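Local coordinates for protein CbsA (Xanthomonas oryzae pv. oryzae, PDB 5XYH) that probably hydrolyses the beta-1,4-glucosidic bonds of cellulose from the chain ends, releasing cellobiose, as a cell-wall-degrading family 6 exoglucanase of a rice pathogen, at residues Y93-R98 against A173-A178; R98-L103 against L150-T155; N190-G195 against S211-V216. All blocks are in the same frame, centred on the assembly; numbering follows the deposited sequence.

Interaction 1 (Y93-R98 against A173-A178)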
# COMPACT_ATOMS: atom_id res chain seq x y z
N TYR A 93 -7.86 -5.96 5.27
CA TYR A 93 -6.96 -6.88 4.56
C TYR A 93 -7.13 -8.31 5.08
O TYR A 93 -6.25 -8.90 5.69
CB TYR A 93 -5.51 -6.40 4.72
CG TYR A 93 -4.44 -7.13 3.91
CD1 TYR A 93 -4.57 -7.32 2.54
CD2 TYR A 93 -3.27 -7.57 4.53
CE1 TYR A 93 -3.58 -7.95 1.80
CE2 TYR A 93 -2.28 -8.20 3.80
CZ TYR A 93 -2.44 -8.40 2.43
OH TYR A 93 -1.46 -9.03 1.70
N ASP A 94 -8.30 -8.91 4.81
CA ASP A 94 -8.49 -10.33 5.12
C ASP A 94 -9.36 -11.04 4.08
O ASP A 94 -10.10 -11.97 4.42
CB ASP A 94 -9.11 -10.51 6.52
CG ASP A 94 -8.77 -11.87 7.14
OD1 ASP A 94 -7.81 -12.52 6.67
OD2 ASP A 94 -9.46 -12.27 8.09
N MET A 95 -9.26 -10.64 2.82
CA MET A 95 -10.03 -11.27 1.75
C MET A 95 -9.88 -12.79 1.79
O MET A 95 -8.77 -13.30 1.99
CB MET A 95 -9.55 -10.74 0.39
CG MET A 95 -10.39 -11.25 -0.77
SD MET A 95 -12.03 -10.48 -0.81
CE MET A 95 -11.60 -8.88 -1.49
N PRO A 96 -10.97 -13.54 1.60
CA PRO A 96 -10.83 -14.97 1.30
C PRO A 96 -9.91 -15.18 0.10
O PRO A 96 -9.97 -14.45 -0.88
CB PRO A 96 -12.27 -15.41 0.99
CG PRO A 96 -13.15 -14.37 1.64
CD PRO A 96 -12.37 -13.09 1.57
N GLY A 97 -9.05 -16.20 0.19
CA GLY A 97 -8.08 -16.42 -0.87
C GLY A 97 -7.14 -15.25 -1.09
O GLY A 97 -6.77 -14.96 -2.24
N ARG A 98 -6.74 -14.58 -0.01
CA ARG A 98 -5.95 -13.35 -0.09
C ARG A 98 -4.68 -13.56 -0.91
O ARG A 98 -4.10 -14.65 -0.90
CB ARG A 98 -5.59 -12.87 1.32
CG ARG A 98 -5.46 -11.35 1.47
CD ARG A 98 -5.10 -10.96 2.89
NE ARG A 98 -3.75 -11.37 3.25
CZ ARG A 98 -3.29 -11.40 4.49
NH1 ARG A 98 -4.06 -11.03 5.49
NH2 ARG A 98 -2.05 -11.80 4.72
N ALA A 173 -17.54 -10.09 -4.24
CA ALA A 173 -18.52 -10.15 -3.16
C ALA A 173 -17.94 -9.61 -1.86
O ALA A 173 -18.63 -8.89 -1.13
CB ALA A 173 -19.02 -11.58 -2.96
N GLY A 174 -16.68 -9.93 -1.57
CA GLY A 174 -16.04 -9.41 -0.37
C GLY A 174 -15.89 -7.89 -0.38
O GLY A 174 -16.13 -7.23 0.63
N ILE A 175 -15.46 -7.33 -1.51
CA ILE A 175 -15.32 -5.88 -1.60
C ILE A 175 -16.67 -5.20 -1.42
O ILE A 175 -16.79 -4.21 -0.70
CB ILE A 175 -14.67 -5.47 -2.94
CG1 ILE A 175 -13.30 -6.12 -3.14
CG2 ILE A 175 -14.60 -3.94 -3.03
CD1 ILE A 175 -12.16 -5.40 -2.50
N LYS A 176 -17.70 -5.71 -2.10
CA LYS A 176 -19.01 -5.10 -2.00
C LYS A 176 -19.50 -5.07 -0.56
O LYS A 176 -20.01 -4.05 -0.08
CB LYS A 176 -20.01 -5.84 -2.90
CG LYS A 176 -21.45 -5.43 -2.68
CD LYS A 176 -22.42 -6.34 -3.42
CE LYS A 176 -23.81 -5.75 -3.41
NZ LYS A 176 -24.80 -6.51 -4.22
N TYR A 177 -19.32 -6.19 0.16
CA TYR A 177 -19.78 -6.25 1.54
C TYR A 177 -18.98 -5.30 2.43
O TYR A 177 -19.54 -4.59 3.27
CB TYR A 177 -19.67 -7.69 2.05
CG TYR A 177 -20.37 -7.94 3.37
CD1 TYR A 177 -21.71 -8.30 3.41
CD2 TYR A 177 -19.68 -7.82 4.57
CE1 TYR A 177 -22.35 -8.52 4.60
CE2 TYR A 177 -20.32 -8.04 5.78
CZ TYR A 177 -21.66 -8.39 5.79
OH TYR A 177 -22.30 -8.64 6.98
N ALA A 178 -17.65 -5.28 2.25
CA ALA A 178 -16.82 -4.34 2.99
C ALA A 178 -17.28 -2.91 2.76
O ALA A 178 -17.48 -2.15 3.71
CB ALA A 178 -15.35 -4.51 2.61
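The methyl end of Met95 crosses the side chain of Ile175 at about a right angle, with CE of Met95 3.6 Å from CG1 of Ile175 and 3.7 Å from its CD1. CG of Met95 stands anti to the backbone N, and bends at chi2 (72°) and chi3 (77°) fold the chain so that the thioether lies against helix 170-183. Gly174 suits its place because it lacks a side chain: SD of Met95 can settle 4.2 Å from its CA. This tight part is wholly apolar and buried, and no hydrogen bond joins the two segments. The unbranched, bendable thioether can lie on the helix at Gly174 and still bring its methyl to Ile175. Nearer solvent are Gly97, whose positive phi fits the type II turn from Met95 to Arg98 and whose O is bonded to Tyr171 OH, and Lys176, which is exposed. Within the loop, CD of Arg98 sits over the centre of the Tyr93 ring and the guanidinium over its CE2, a cation-pi contact, and NH1 of Arg98 reaches O of Tyr93 at 3.1 Å along a bent bond (137°). The loop follows strand 86-92 and leads towards helix 113-131; Glu146, just beyond strand 140-145, accepts from N of both Asp94 and Met95, while Leu116 of helix 113-131 packs on Ala173 of helix 170-183.

Interaction 2 (R98-L103 against L150-T155)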
# COMPACT_ATOMS: atom_id res chain seq x y z
N ARG A 98 -6.74 -14.58 -0.01
CA ARG A 98 -5.95 -13.35 -0.09
C ARG A 98 -4.68 -13.56 -0.91
O ARG A 98 -4.10 -14.65 -0.90
CB ARG A 98 -5.59 -12.87 1.32
CG ARG A 98 -5.46 -11.35 1.47
CD ARG A 98 -5.10 -10.96 2.89
NE ARG A 98 -3.75 -11.37 3.25
CZ ARG A 98 -3.29 -11.40 4.49
NH1 ARG A 98 -4.06 -11.03 5.49
NH2 ARG A 98 -2.05 -11.80 4.72
N ASP A 99 -4.28 -12.53 -1.65
CA ASP A 99 -3.02 -12.50 -2.39
C ASP A 99 -2.92 -13.68 -3.37
O ASP A 99 -2.01 -14.52 -3.30
CB ASP A 99 -1.84 -12.47 -1.43
CG ASP A 99 -2.07 -11.52 -0.26
OD1 ASP A 99 -2.05 -10.29 -0.47
OD2 ASP A 99 -2.28 -12.01 0.87
N CYS A 100 -3.88 -13.74 -4.29
CA CYS A 100 -3.98 -14.92 -5.15
C CYS A 100 -2.74 -15.14 -6.01
O CYS A 100 -2.50 -16.27 -6.47
CB CYS A 100 -5.23 -14.82 -6.03
SG CYS A 100 -5.16 -13.46 -7.24
N HIS A 101 -1.95 -14.09 -6.26
CA HIS A 101 -0.78 -14.20 -7.13
C HIS A 101 0.51 -14.45 -6.34
O HIS A 101 1.54 -14.76 -6.95
CB HIS A 101 -0.65 -12.94 -7.99
CG HIS A 101 0.46 -13.00 -9.01
ND1 HIS A 101 1.61 -12.26 -8.90
CD2 HIS A 101 0.58 -13.74 -10.14
CE1 HIS A 101 2.40 -12.53 -9.92
NE2 HIS A 101 1.81 -13.42 -10.69
N ALA A 102 0.46 -14.36 -5.02
CA ALA A 102 1.63 -14.62 -4.19
C ALA A 102 2.05 -16.08 -4.26
O ALA A 102 1.23 -16.98 -4.43
CB ALA A 102 1.33 -14.24 -2.73
N LEU A 103 3.36 -16.31 -4.11
CA LEU A 103 3.87 -17.67 -3.99
C LEU A 103 3.42 -18.32 -2.68
O LEU A 103 3.17 -19.53 -2.65
CB LEU A 103 5.39 -17.67 -4.08
CG LEU A 103 5.92 -17.24 -5.45
CD1 LEU A 103 7.43 -17.34 -5.49
CD2 LEU A 103 5.27 -18.07 -6.57
N LEU A 150 -8.32 -6.87 -6.22
CA LEU A 150 -8.93 -6.73 -7.54
C LEU A 150 -7.95 -6.66 -8.71
O LEU A 150 -8.23 -7.30 -9.73
CB LEU A 150 -9.84 -5.49 -7.54
CG LEU A 150 -11.08 -5.58 -6.66
CD1 LEU A 150 -12.01 -4.38 -6.89
CD2 LEU A 150 -11.82 -6.87 -6.93
N PRO A 151 -6.84 -5.91 -8.65
CA PRO A 151 -5.95 -5.84 -9.83
C PRO A 151 -5.51 -7.20 -10.36
O PRO A 151 -5.33 -7.35 -11.57
CB PRO A 151 -4.75 -5.04 -9.31
CG PRO A 151 -5.29 -4.23 -8.19
CD PRO A 151 -6.30 -5.10 -7.54
N ASN A 152 -5.38 -8.21 -9.48
CA ASN A 152 -4.97 -9.53 -9.95
C ASN A 152 -6.01 -10.14 -10.87
O ASN A 152 -5.66 -10.97 -11.73
CB ASN A 152 -4.71 -10.45 -8.77
CG ASN A 152 -3.60 -9.96 -7.89
OD1 ASN A 152 -2.46 -9.83 -8.33
ND2 ASN A 152 -3.93 -9.68 -6.62
N LEU A 153 -7.28 -9.78 -10.71
CA LEU A 153 -8.30 -10.30 -11.61
C LEU A 153 -8.11 -9.81 -13.04
O LEU A 153 -8.60 -10.45 -13.98
CB LEU A 153 -9.70 -9.94 -11.12
CG LEU A 153 -10.05 -10.27 -9.67
CD1 LEU A 153 -11.53 -10.04 -9.47
CD2 LEU A 153 -9.69 -11.72 -9.35
N VAL A 154 -7.42 -8.69 -13.23
CA VAL A 154 -7.19 -8.14 -14.55
C VAL A 154 -5.86 -8.60 -15.13
O VAL A 154 -5.79 -8.96 -16.31
CB VAL A 154 -7.27 -6.60 -14.50
CG1 VAL A 154 -6.96 -6.01 -15.87
CG2 VAL A 154 -8.65 -6.17 -14.03
N THR A 155 -4.79 -8.62 -14.33
CA THR A 155 -3.46 -8.84 -14.87
C THR A 155 -2.95 -10.26 -14.69
O THR A 155 -2.04 -10.67 -15.41
CB THR A 155 -2.45 -7.88 -14.23
OG1 THR A 155 -2.46 -8.09 -12.81
CG2 THR A 155 -2.82 -6.43 -14.53
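Cys100 and Asn152 meet through sulfur and carbon, SG of Cys100 lying 3.4 Å from CB of Asn152 and 3.9 Å from its CG. A chi1 of 66° tucks the sulfur back over its own backbone, where it also forms a disulfide with Cys162 of helix 160-167. Beside it, CB of His101 rests 3.6 Å from OD1 of Asn152, while the imidazole turns outward, towards Asn156 and Thr159. The polar bonds of Asn152 are made to other partners: its OD1 accepts from ND2 of Asn156, and its ND2 donates to OD1 of Asp148, so both ends of the amide are held and its rotation is fixed. An asparagine suits this buried place because it can accept on one side and donate on the other.

The sequence Arg98-Asp99-Cys100 belongs to a signature of glycoside hydrolase family 6, whose catalytic domain is a distorted alpha/beta barrel; this loop follows strand 86-92 of it. The ionic interaction lies within the loop: NE of Arg98 donates to OD2 of Asp99 at 2.9 Å, nearly straight at 167° and in the guanidinium plane, on the syn side of the carboxylate. Backbone bonds set the chain path, Ala102 N reaching Asp99 O at 3.0 Å to close a type I turn. In the helix, O of Pro151 accepts from Thr155 N, Val154 N and OG1 of Thr155, this OG1 standing 3.2 Å from O of Pro151 and well above the carbonyl plane.

Interaction 3 (N190-G195 against S211-V216)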
# COMPACT_ATOMS: atom_id res chain seq x y z
N ASN A 190 -13.53 5.48 2.62
CA ASN A 190 -13.04 4.25 1.99
C ASN A 190 -12.28 4.58 0.71
O ASN A 190 -12.84 5.19 -0.20
CB ASN A 190 -14.19 3.30 1.65
CG ASN A 190 -14.91 2.82 2.88
OD1 ASN A 190 -14.30 2.45 3.89
ND2 ASN A 190 -16.25 2.82 2.82
N TYR A 191 -11.03 4.14 0.64
CA TYR A 191 -10.20 4.29 -0.56
C TYR A 191 -9.85 2.92 -1.12
O TYR A 191 -9.23 2.10 -0.43
CB TYR A 191 -8.95 5.10 -0.24
CG TYR A 191 -9.25 6.57 0.02
CD1 TYR A 191 -9.68 7.00 1.27
CD2 TYR A 191 -9.12 7.53 -1.00
CE1 TYR A 191 -9.96 8.32 1.51
CE2 TYR A 191 -9.40 8.86 -0.76
CZ TYR A 191 -9.81 9.25 0.50
OH TYR A 191 -10.08 10.57 0.77
N MET A 192 -10.25 2.68 -2.36
CA MET A 192 -10.03 1.41 -3.04
C MET A 192 -8.56 1.27 -3.44
O MET A 192 -8.02 2.11 -4.16
CB MET A 192 -10.91 1.34 -4.29
CG MET A 192 -12.40 1.31 -4.03
SD MET A 192 -12.89 -0.18 -3.18
CE MET A 192 -12.47 -1.41 -4.40
N ASP A 193 -7.91 0.19 -3.00
CA ASP A 193 -6.56 -0.10 -3.44
C ASP A 193 -6.57 -0.43 -4.93
O ASP A 193 -7.40 -1.22 -5.38
CB ASP A 193 -5.96 -1.27 -2.67
CG ASP A 193 -4.52 -1.55 -3.08
OD1 ASP A 193 -3.61 -0.92 -2.50
OD2 ASP A 193 -4.30 -2.37 -4.01
N ILE A 194 -5.64 0.14 -5.68
CA ILE A 194 -5.64 -0.14 -7.12
C ILE A 194 -4.20 -0.32 -7.61
O ILE A 194 -3.81 0.20 -8.67
CB ILE A 194 -6.44 0.94 -7.88
CG1 ILE A 194 -6.77 0.52 -9.32
CG2 ILE A 194 -5.78 2.33 -7.81
CD1 ILE A 194 -7.88 1.36 -9.93
N GLY A 195 -3.40 -1.08 -6.85
CA GLY A 195 -2.08 -1.49 -7.30
C GLY A 195 -1.12 -0.32 -7.46
O GLY A 195 -1.26 0.72 -6.82
N SER A 211 -13.78 -0.91 -15.71
CA SER A 211 -15.13 -1.46 -15.61
C SER A 211 -15.29 -2.38 -14.41
O SER A 211 -16.38 -2.45 -13.82
CB SER A 211 -15.51 -2.19 -16.89
OG SER A 211 -15.14 -3.56 -16.83
N LEU A 212 -14.21 -3.07 -14.00
CA LEU A 212 -14.27 -3.90 -12.80
C LEU A 212 -14.52 -3.05 -11.56
O LEU A 212 -15.46 -3.31 -10.80
CB LEU A 212 -12.98 -4.70 -12.63
CG LEU A 212 -12.81 -5.46 -11.31
CD1 LEU A 212 -13.91 -6.48 -11.14
CD2 LEU A 212 -11.43 -6.11 -11.25
N TYR A 213 -13.68 -2.04 -11.32
CA TYR A 213 -13.89 -1.19 -10.16
C TYR A 213 -15.24 -0.50 -10.24
O TYR A 213 -15.94 -0.37 -9.23
CB TYR A 213 -12.76 -0.17 -10.04
CG TYR A 213 -11.50 -0.76 -9.42
CD1 TYR A 213 -10.62 -1.52 -10.18
CD2 TYR A 213 -11.23 -0.59 -8.08
CE1 TYR A 213 -9.47 -2.08 -9.61
CE2 TYR A 213 -10.09 -1.14 -7.50
CZ TYR A 213 -9.23 -1.88 -8.25
OH TYR A 213 -8.11 -2.41 -7.64
N THR A 214 -15.64 -0.06 -11.43
CA THR A 214 -16.93 0.61 -11.54
C THR A 214 -18.07 -0.34 -11.22
O THR A 214 -18.96 -0.02 -10.42
CB THR A 214 -17.09 1.20 -12.95
OG1 THR A 214 -16.04 2.15 -13.17
CG2 THR A 214 -18.43 1.92 -13.07
N ARG A 215 -18.03 -1.55 -11.79
CA ARG A 215 -19.09 -2.53 -11.56
C ARG A 215 -19.19 -2.91 -10.09
O ARG A 215 -20.30 -3.04 -9.55
CB ARG A 215 -18.83 -3.76 -12.42
CG ARG A 215 -19.77 -4.90 -12.18
CD ARG A 215 -19.50 -6.01 -13.19
NE ARG A 215 -18.23 -6.70 -12.98
CZ ARG A 215 -17.16 -6.57 -13.76
NH1 ARG A 215 -17.19 -5.76 -14.81
NH2 ARG A 215 -16.05 -7.26 -13.49
N VAL A 216 -18.05 -3.07 -9.41
CA VAL A 216 -18.10 -3.51 -8.01
C VAL A 216 -18.69 -2.42 -7.13
O VAL A 216 -19.60 -2.68 -6.32
CB VAL A 216 -16.70 -3.91 -7.52
CG1 VAL A 216 -16.71 -4.10 -5.99
CG2 VAL A 216 -16.25 -5.18 -8.21
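A beta-alpha-beta unit, one of the building blocks of the distorted barrel of glycoside hydrolase family 6, brings Tyr213 of helix 206-218 against Met192 and Asp193 at the end of strand 188-193 and Ile194 just after it; the chain then returns as the parallel strand 229-232. Three kinds of contact converge on the one tyrosine. Its hydroxyl donates to O of Asp193, 2.7 Å from OH of Tyr213, in the carbonyl plane and on a lone pair. Over one face of the ring sits Ile194: its CD1 lies 3.8 Å from the centroid of the Tyr213 ring, only 11° off the ring normal, a CH-pi contact. CG1 of Ile194 is 3.6 Å from CZ of Tyr213. With CG1 of Ile194 anti to the backbone N (chi1 -166°), the branch extends across the aromatic face. Met192 runs antiparallel to the tyrosine side chain and meets the ring at a slant, CE of Met192 being 3.9 Å from CE2 of Tyr213.

The side chain of Asp193 points away from the helix. Its OD2 accepts from N of Gly195 at 3.2 Å, an Asx turn in which the amide comes from above the carboxylate plane, and its OD1 is hydrogen-bonded to Thr234 OG1. Gly195 suits the turn because its positive phi is easy for glycine. Leu150 and Pro151 of helix 150-155 touch the tyrosine as well, and Phe230 of strand 229-232 joins them.

All four touching residues are buried, and Tyr213 answers two needs at once: its ring packs against Ile194 and Met192, while its hydroxyl satisfies a buried carbonyl that apolar neighbours could not, fixing how far the ring reaches over the strand end.

Overall arrangement
Helix 170-183 and helix 150-155 tie the three contacts into one continuous interior. Interactions 1 and 2 have centres about 12 Å apart and share Arg98; OH of Tyr93 and OD1 of Asp99 are 2.6 Å apart, a probable hydrogen bond. Interaction 3 lies about 12 Å from interaction 1 and about 14 Å from interaction 2, centre to centre. CG2 of Ile175 packs 3.6 Å from CE of Met192, and Leu150 CB lies 3.5 Å from OH of Tyr213. In family 6 enzymes the active site lies at the C-terminal ends of the barrel strands, so the loops 93-98 and 98-103, which follow such a strand, probably border it, as does Asp193.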